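Local coordinates for protein thiol-activated cytolysin (Desulfobulbus propionicus, PDB 6NAL) that probably forms pores in target membranes, as a thiol-activated cytolysin of the cholesterol-dependent family from a Gram-negative bacterium, at residues A[154-159]-A[176-181]; A[161-166]-A[190-195]. All coordinates share one frame; numbering follows the deposited sequence.

In the fold
Both contacts involve helix 156-163, contact 1 at its N-terminal end and contact 2 at its C-terminal end, with centres about 14 Å apart. Contact 1 ties the helix start to helix 178-183 and is partly buried, with acidic caps and exposed serines at its margin. Contact 2 is buried and sets the helix end against strand 187-202, which follows helix 178-183 in the chain. Each rests on a phenylalanine ring with a CH group over one face, but only contact 2 adds buried cationic chains. Leu159 joins them by packing on Cys165 and Leu190. In the chain, the helices fall between strands 147-152 and 187-202, which pair antiparallel, consistent with one of the helical clusters that become membrane hairpins in related cytolysins.

Contact 1: residues A[154-159]-A[176-181]; sequences YDENEL and IDFSST
The Phe178 ring receives Asp155 CA over one face, the carbon standing 3.8 Å from the ring centroid and only 3° off its normal, a CH-pi contact. At the ring's edge and in its plane lies Glu156 OE2, 3.5 Å from Phe178 CD2. Tyr154 O approaches Phe178 CD1 obliquely at 3.5 Å, and the Glu156 carboxylate is turned 67° from the ring. Glu156 reaches this position because its chain bends at chi2 (94°), sliding CG and CD alongside the ring. Each helix begins with an aspartate at the N-cap. Asp155 OD1 accepts from Glu158 N at 3.2 Å and more weakly from Asn157 N, while its OD2 is bonded to Thr27, so the residue that faces the ring is held from both oxygens. Asp177 OD1 takes both Ser179 N and Ser179 OG (2.9 Å) from the same face of its carboxylate, and Asp177 OD2 accepts from Ser180 OG at 2.8 Å. Tyr154 OH turns to Arg182, which also makes a cation-pi contact with its ring. One aromatic side chain joins two N-capped helix starts, an arrangement consistent with one of the helical clusters that, in related cytolysins, unfold into membrane hairpins.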
ATOM      1  N   TYR A 154      12.812  12.111  10.871  1.00 34.73           N
ATOM      2  CA  TYR A 154      13.737  12.014   9.764  1.00 40.64           C
ATOM      3  C   TYR A 154      14.923  12.919   9.981  1.00 40.73           C
ATOM      4  O   TYR A 154      16.042  12.520   9.697  1.00 44.46           O
ATOM      5  CB  TYR A 154      13.037  12.388   8.459  1.00 46.07           C
ATOM      6  CG  TYR A 154      13.907  12.342   7.180  1.00 60.08           C
ATOM      7  CD1 TYR A 154      14.434  11.132   6.669  1.00 62.70           C
ATOM      8  CD2 TYR A 154      14.178  13.520   6.467  1.00 54.88           C
ATOM      9  CE1 TYR A 154      15.224  11.124   5.509  1.00 52.01           C
ATOM     10  CE2 TYR A 154      14.925  13.506   5.306  1.00 55.52           C
ATOM     11  CZ  TYR A 154      15.442  12.309   4.831  1.00 51.77           C
ATOM     12  OH  TYR A 154      16.203  12.313   3.680  1.00 71.45           O
ATOM     13  N   ASP A 155      14.701  14.147  10.462  1.00 42.51           N
ATOM     14  CA  ASP A 155      15.810  15.078  10.681  1.00 51.52           C
ATOM     15  C   ASP A 155      15.414  16.112  11.736  1.00 48.71           C
ATOM     16  O   ASP A 155      14.304  16.087  12.282  1.00 44.29           O
ATOM     17  CB  ASP A 155      16.249  15.760   9.361  1.00 49.00           C
ATOM     18  CG  ASP A 155      15.111  16.539   8.674  1.00 52.80           C
ATOM     19  OD1 ASP A 155      13.984  16.574   9.258  1.00 54.53           O
ATOM     20  OD2 ASP A 155      15.341  17.082   7.549  1.00 49.87           O
ATOM     21  N   GLU A 156      16.340  17.041  12.005  1.00 53.62           N
ATOM     22  CA  GLU A 156      16.130  18.001  13.082  1.00 61.24           C
ATOM     23  C   GLU A 156      14.874  18.829  12.851  1.00 49.57           C
ATOM     24  O   GLU A 156      14.268  19.306  13.816  1.00 42.13           O
ATOM     25  CB  GLU A 156      17.348  18.915  13.234  1.00 56.76           C
ATOM     26  CG  GLU A 156      18.619  18.234  13.764  1.00 60.48           C
ATOM     27  CD  GLU A 156      19.559  17.757  12.628  1.00 81.60           C
ATOM     28  OE1 GLU A 156      19.092  17.686  11.443  1.00 77.02           O
ATOM     29  OE2 GLU A 156      20.749  17.434  12.924  1.00 74.27           O
ATOM     30  N   ASN A 157      14.445  18.996  11.592  1.00 45.67           N
ATOM     31  CA  ASN A 157      13.336  19.917  11.352  1.00 46.11           C
ATOM     32  C   ASN A 157      11.998  19.251  11.581  1.00 41.49           C
ATOM     33  O   ASN A 157      11.032  19.916  11.964  1.00 35.44           O
ATOM     34  CB  ASN A 157      13.375  20.489   9.938  1.00 43.36           C
ATOM     35  CG  ASN A 157      14.376  21.638   9.802  1.00 55.70           C
ATOM     36  OD1 ASN A 157      14.401  22.594  10.607  1.00 51.97           O
ATOM     37  ND2 ASN A 157      15.216  21.536   8.790  1.00 41.73           N
ATOM     38  N   GLU A 158      11.908  17.958  11.309  1.00 41.83           N
ATOM     39  CA  GLU A 158      10.689  17.258  11.641  1.00 45.32           C
ATOM     40  C   GLU A 158      10.553  17.219  13.145  1.00 43.57           C
ATOM     41  O   GLU A 158       9.450  17.355  13.664  1.00 37.13           O
ATOM     42  CB  GLU A 158      10.663  15.831  11.065  1.00 40.77           C
ATOM     43  CG  GLU A 158       9.197  15.290  10.902  1.00 44.84           C
ATOM     44  CD  GLU A 158       9.050  13.763  10.755  1.00 43.97           C
ATOM     45  OE1 GLU A 158      10.051  13.074  10.429  1.00 38.89           O
ATOM     46  OE2 GLU A 158       7.915  13.240  10.978  1.00 44.38           O
ATOM     47  N   LEU A 159      11.684  17.067  13.845  1.00 41.55           N
ATOM     48  CA  LEU A 159      11.700  17.059  15.298  1.00 42.54           C
ATOM     49  C   LEU A 159      11.165  18.362  15.839  1.00 39.82           C
ATOM     50  O   LEU A 159      10.223  18.372  16.633  1.00 47.08           O
ATOM     51  CB  LEU A 159      13.122  16.828  15.820  1.00 45.58           C
ATOM     52  CG  LEU A 159      13.214  16.184  17.205  1.00 52.32           C
ATOM     53  CD1 LEU A 159      14.446  15.372  17.478  1.00 45.77           C
ATOM     54  CD2 LEU A 159      13.161  17.296  18.259  1.00 60.23           C
ATOM     55  N   ILE A 176      21.836  13.778  19.673  1.00 70.48           N
ATOM     56  CA  ILE A 176      21.127  13.666  18.411  1.00 72.59           C
ATOM     57  C   ILE A 176      22.036  14.228  17.323  1.00 74.30           C
ATOM     58  O   ILE A 176      22.349  15.420  17.328  1.00 82.86           O
ATOM     59  CB  ILE A 176      19.801  14.444  18.460  1.00 69.19           C
ATOM     60  CG1 ILE A 176      18.895  13.887  19.553  1.00 73.33           C
ATOM     61  CG2 ILE A 176      19.181  14.461  17.070  1.00 67.79           C
ATOM     62  CD1 ILE A 176      17.933  12.916  19.060  1.00 79.36           C
ATOM     63  N   ASP A 177      22.446  13.407  16.371  1.00 70.66           N
ATOM     64  CA  ASP A 177      23.181  13.903  15.205  1.00 77.22           C
ATOM     65  C   ASP A 177      22.751  13.045  14.026  1.00 68.15           C
ATOM     66  O   ASP A 177      23.068  11.854  13.963  1.00 68.30           O
ATOM     67  CB  ASP A 177      24.699  13.851  15.411  1.00 84.02           C
ATOM     68  CG  ASP A 177      25.499  14.187  14.119  1.00 87.67           C
ATOM     69  OD1 ASP A 177      24.965  14.858  13.184  1.00 84.12           O
ATOM     70  OD2 ASP A 177      26.683  13.770  14.049  1.00 83.80           O
ATOM     71  N   PHE A 178      22.012  13.626  13.102  1.00 62.35           N
ATOM     72  CA  PHE A 178      21.424  12.804  12.060  1.00 68.01           C
ATOM     73  C   PHE A 178      22.383  12.460  10.937  1.00 73.97           C
ATOM     74  O   PHE A 178      22.124  11.502  10.213  1.00 71.77           O
ATOM     75  CB  PHE A 178      20.209  13.501  11.505  1.00 68.48           C
ATOM     76  CG  PHE A 178      19.064  13.508  12.449  1.00 62.26           C
ATOM     77  CD1 PHE A 178      18.184  12.456  12.491  1.00 56.47           C
ATOM     78  CD2 PHE A 178      18.884  14.551  13.321  1.00 60.76           C
ATOM     79  CE1 PHE A 178      17.121  12.472  13.350  1.00 54.43           C
ATOM     80  CE2 PHE A 178      17.823  14.555  14.181  1.00 53.73           C
ATOM     81  CZ  PHE A 178      16.946  13.523  14.190  1.00 55.75           C
ATOM     82  N   SER A 179      23.487  13.189  10.783  1.00 82.98           N
ATOM     83  CA  SER A 179      24.498  12.774   9.819  1.00 79.39           C
ATOM     84  C   SER A 179      25.171  11.477  10.265  1.00 77.72           C
ATOM     85  O   SER A 179      25.367  10.566   9.452  1.00 80.52           O
ATOM     86  CB  SER A 179      25.513  13.905   9.600  1.00 81.48           C
ATOM     87  OG  SER A 179      26.340  14.149  10.727  1.00 82.70           O
ATOM     88  N   SER A 180      25.501  11.348  11.561  1.00 77.30           N
ATOM     89  CA  SER A 180      26.069  10.084  12.028  1.00 78.27           C
ATOM     90  C   SER A 180      25.052   8.949  11.922  1.00 85.71           C
ATOM     91  O   SER A 180      25.428   7.799  11.641  1.00 85.99           O
ATOM     92  CB  SER A 180      26.556  10.180  13.477  1.00 82.04           C
ATOM     93  OG  SER A 180      27.535  11.183  13.649  1.00 89.81           O
ATOM     94  N   THR A 181      23.764   9.260  12.140  1.00 76.90           N
ATOM     95  CA  THR A 181      22.730   8.236  12.247  1.00 72.14           C
ATOM     96  C   THR A 181      22.389   7.648  10.887  1.00 71.65           C
ATOM     97  O   THR A 181      22.193   6.436  10.768  1.00 64.03           O
ATOM     98  CB  THR A 181      21.480   8.826  12.910  1.00 65.49           C
ATOM     99  OG1 THR A 181      21.661   8.837  14.332  1.00 77.65           O
ATOM    100  CG2 THR A 181      20.270   8.015  12.611  1.00 69.06           C
TER

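Contact 2: residues A[161-166]-A[190-195]; sequences LKFGCD and LIRFKQ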
ATOM      1  N   LEU A 161       9.401  20.628  14.547  1.00 36.46           N
ATOM      2  CA  LEU A 161       8.023  20.967  14.204  1.00 43.24           C
ATOM      3  C   LEU A 161       6.982  20.090  14.906  1.00 44.59           C
ATOM      4  O   LEU A 161       5.856  20.525  15.135  1.00 44.01           O
ATOM      5  CB  LEU A 161       7.848  20.852  12.698  1.00 31.82           C
ATOM      6  CG  LEU A 161       6.566  21.448  12.179  1.00 35.17           C
ATOM      7  CD1 LEU A 161       6.437  22.918  12.577  1.00 36.49           C
ATOM      8  CD2 LEU A 161       6.520  21.295  10.637  1.00 35.89           C
ATOM      9  N   LYS A 162       7.293  18.836  15.170  1.00 42.60           N
ATOM     10  CA  LYS A 162       6.317  17.947  15.759  1.00 37.29           C
ATOM     11  C   LYS A 162       6.304  18.073  17.271  1.00 43.20           C
ATOM     12  O   LYS A 162       5.242  18.007  17.877  1.00 53.27           O
ATOM     13  CB  LYS A 162       6.627  16.522  15.338  1.00 41.57           C
ATOM     14  CG  LYS A 162       6.187  16.234  13.914  1.00 45.87           C
ATOM     15  CD  LYS A 162       6.188  14.725  13.636  1.00 42.28           C
ATOM     16  CE  LYS A 162       5.388  14.358  12.389  1.00 40.83           C
ATOM     17  NZ  LYS A 162       5.530  12.908  12.138  1.00 46.49           N
ATOM     18  N   PHE A 163       7.453  18.359  17.868  1.00 41.89           N
ATOM     19  CA  PHE A 163       7.645  18.384  19.304  1.00 51.69           C
ATOM     20  C   PHE A 163       7.847  19.767  19.913  1.00 45.12           C
ATOM     21  O   PHE A 163       7.948  19.863  21.134  1.00 54.09           O
ATOM     22  CB  PHE A 163       8.863  17.518  19.632  1.00 46.01           C
ATOM     23  CG  PHE A 163       8.669  16.089  19.259  1.00 37.97           C
ATOM     24  CD1 PHE A 163       9.046  15.625  18.010  1.00 45.91           C
ATOM     25  CD2 PHE A 163       8.071  15.206  20.152  1.00 39.53           C
ATOM     26  CE1 PHE A 163       8.847  14.304  17.654  1.00 43.08           C
ATOM     27  CE2 PHE A 163       7.872  13.868  19.809  1.00 40.93           C
ATOM     28  CZ  PHE A 163       8.248  13.417  18.551  1.00 39.06           C
ATOM     29  N   GLY A 164       7.951  20.825  19.121  1.00 51.76           N
ATOM     30  CA  GLY A 164       8.069  22.168  19.688  1.00 51.32           C
ATOM     31  C   GLY A 164       9.160  22.337  20.726  1.00 58.59           C
ATOM     32  O   GLY A 164       8.982  23.086  21.698  1.00 59.87           O
ATOM     33  N   CYS A 165      10.302  21.700  20.526  1.00 49.63           N
ATOM     34  CA  CYS A 165      11.324  21.694  21.557  1.00 59.24           C
ATOM     35  C   CYS A 165      12.550  22.496  21.124  1.00 61.94           C
ATOM     36  O   CYS A 165      12.658  22.971  19.984  1.00 59.25           O
ATOM     37  CB  CYS A 165      11.712  20.251  21.897  1.00 60.98           C
ATOM     38  SG  CYS A 165      12.473  19.392  20.496  1.00 66.34           S
ATOM     39  N   ASP A 166      13.477  22.633  22.080  1.00 58.82           N
ATOM     40  CA  ASP A 166      14.709  23.396  21.901  1.00 76.09           C
ATOM     41  C   ASP A 166      15.753  22.423  21.369  1.00 69.00           C
ATOM     42  O   ASP A 166      16.368  21.693  22.137  1.00 61.65           O
ATOM     43  CB  ASP A 166      15.151  24.035  23.218  1.00 71.33           C
ATOM     44  CG  ASP A 166      16.559  24.656  23.138  1.00 71.98           C
ATOM     45  OD1 ASP A 166      17.196  24.673  24.218  1.00 72.61           O
ATOM     46  OD2 ASP A 166      17.007  25.126  22.034  1.00 72.75           O
ATOM     47  N   LEU A 190      10.880   8.892  18.526  1.00 38.79           N
ATOM     48  CA  LEU A 190      10.895   9.799  19.670  1.00 31.13           C
ATOM     49  C   LEU A 190       9.542   9.927  20.340  1.00 28.01           C
ATOM     50  O   LEU A 190       8.535  10.199  19.686  1.00 33.51           O
ATOM     51  CB  LEU A 190      11.362  11.180  19.264  1.00 35.39           C
ATOM     52  CG  LEU A 190      11.913  12.023  20.415  1.00 38.44           C
ATOM     53  CD1 LEU A 190      13.288  11.550  20.769  1.00 42.15           C
ATOM     54  CD2 LEU A 190      11.929  13.488  19.955  1.00 34.80           C
ATOM     55  N   ILE A 191       9.536   9.774  21.654  1.00 35.29           N
ATOM     56  CA  ILE A 191       8.357   9.971  22.479  1.00 32.63           C
ATOM     57  C   ILE A 191       8.613  11.138  23.418  1.00 27.18           C
ATOM     58  O   ILE A 191       9.698  11.259  23.997  1.00 31.90           O
ATOM     59  CB  ILE A 191       8.047   8.684  23.276  1.00 31.89           C
ATOM     60  CG1 ILE A 191       7.709   7.533  22.324  1.00 39.67           C
ATOM     61  CG2 ILE A 191       6.902   8.875  24.276  1.00 34.10           C
ATOM     62  CD1 ILE A 191       7.607   6.209  23.020  1.00 43.28           C
ATOM     63  N   ARG A 192       7.586  11.954  23.621  1.00 26.21           N
ATOM     64  CA  ARG A 192       7.627  13.014  24.596  1.00 35.27           C
ATOM     65  C   ARG A 192       6.415  12.978  25.498  1.00 30.64           C
ATOM     66  O   ARG A 192       5.293  13.002  25.011  1.00 33.99           O
ATOM     67  CB  ARG A 192       7.667  14.367  23.925  1.00 35.78           C
ATOM     68  CG  ARG A 192       7.971  15.435  24.890  1.00 34.53           C
ATOM     69  CD  ARG A 192       7.733  16.810  24.348  1.00 41.34           C
ATOM     70  NE  ARG A 192       6.410  16.947  23.774  1.00 35.83           N
ATOM     71  CZ  ARG A 192       5.985  18.048  23.181  1.00 36.57           C
ATOM     72  NH1 ARG A 192       6.808  19.093  23.127  1.00 44.84           N
ATOM     73  NH2 ARG A 192       4.764  18.097  22.650  1.00 47.67           N
ATOM     74  N   PHE A 193       6.656  13.001  26.806  1.00 35.67           N
ATOM     75  CA  PHE A 193       5.630  13.240  27.819  1.00 39.68           C
ATOM     76  C   PHE A 193       5.755  14.672  28.312  1.00 34.15           C
ATOM     77  O   PHE A 193       6.837  15.074  28.739  1.00 37.94           O
ATOM     78  CB  PHE A 193       5.794  12.291  29.007  1.00 37.01           C
ATOM     79  CG  PHE A 193       5.605  10.830  28.661  1.00 34.33           C
ATOM     80  CD1 PHE A 193       6.632  10.104  28.129  1.00 30.40           C
ATOM     81  CD2 PHE A 193       4.407  10.214  28.899  1.00 40.37           C
ATOM     82  CE1 PHE A 193       6.492   8.791  27.813  1.00 36.41           C
ATOM     83  CE2 PHE A 193       4.243   8.900  28.597  1.00 40.24           C
ATOM     84  CZ  PHE A 193       5.300   8.171  28.037  1.00 37.06           C
ATOM     85  N   LYS A 194       4.671  15.450  28.255  1.00 32.35           N
ATOM     86  CA  LYS A 194       4.767  16.849  28.625  1.00 38.17           C
ATOM     87  C   LYS A 194       3.689  17.260  29.608  1.00 34.30           C
ATOM     88  O   LYS A 194       2.501  17.086  29.338  1.00 38.10           O
ATOM     89  CB  LYS A 194       4.672  17.742  27.390  1.00 36.14           C
ATOM     90  CG  LYS A 194       4.868  19.284  27.658  1.00 30.69           C
ATOM     91  CD  LYS A 194       4.319  20.114  26.458  1.00 45.30           C
ATOM     92  CE  LYS A 194       5.254  21.258  26.206  1.00 53.78           C
ATOM     93  NZ  LYS A 194       5.472  21.575  24.725  1.00 71.31           N
ATOM     94  N   GLN A 195       4.094  17.894  30.707  1.00 37.24           N
ATOM     95  CA  GLN A 195       3.124  18.366  31.686  1.00 37.32           C
ATOM     96  C   GLN A 195       3.368  19.822  32.032  1.00 34.60           C
ATOM     97  O   GLN A 195       4.470  20.186  32.438  1.00 31.83           O
ATOM     98  CB  GLN A 195       3.159  17.532  32.970  1.00 43.08           C
ATOM     99  CG  GLN A 195       2.062  17.937  33.927  1.00 45.37           C
ATOM    100  CD  GLN A 195       1.984  17.037  35.161  1.00 44.98           C
ATOM    101  OE1 GLN A 195       2.789  16.118  35.315  1.00 43.94           O
ATOM    102  NE2 GLN A 195       1.047  17.342  36.067  1.00 45.98           N
TER
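Arg192 NH1 makes a weak hydrogen bond to Gln243 OE1 of strand 232-250 and lies against Phe163 O, too close and too badly angled for a sound bond. The guanidinium is sandwiched. Lys194 CD lies 4.1 Å above its plane over the centre, and Phe163 CA lies 3.9 Å from the opposite face, offset toward the rim. Arg192 runs extended from the strand through chi1 and chi2, then bends at chi3 (52°), which turns the guanidinium beneath the last turn of the helix. The Phe163 ring stands nearly perpendicular to it, 85° between planes, and meets Arg192 CB at its edge, 3.9 Å from Phe163 CD2. Leu190 covers one face of the ring: its CD2 sits 3.8 Å from the ring centroid, a CH-pi contact, while Leu190 O lies 3.4 Å from Phe163 CZ. With CG anti to the backbone N (chi1 -158°), Leu190 extends this methyl across the ring. Gly164 ends the helix with positive phi. Asn335 then bridges the two segments, its ND2 donating to Gly164 O and its OD1 accepting from Lys194 NZ. Strand 187-202 is itself held between strands 147-152 and 232-250 by backbone hydrogen bonds. The chemistry implies a mainly apolar and aromatic seat for the helix end: Lys194 is held by the side-chain amide of Asn335 and Arg192 more weakly by that of Gln243, and no hydrogen bond of sound geometry links the two segments directly.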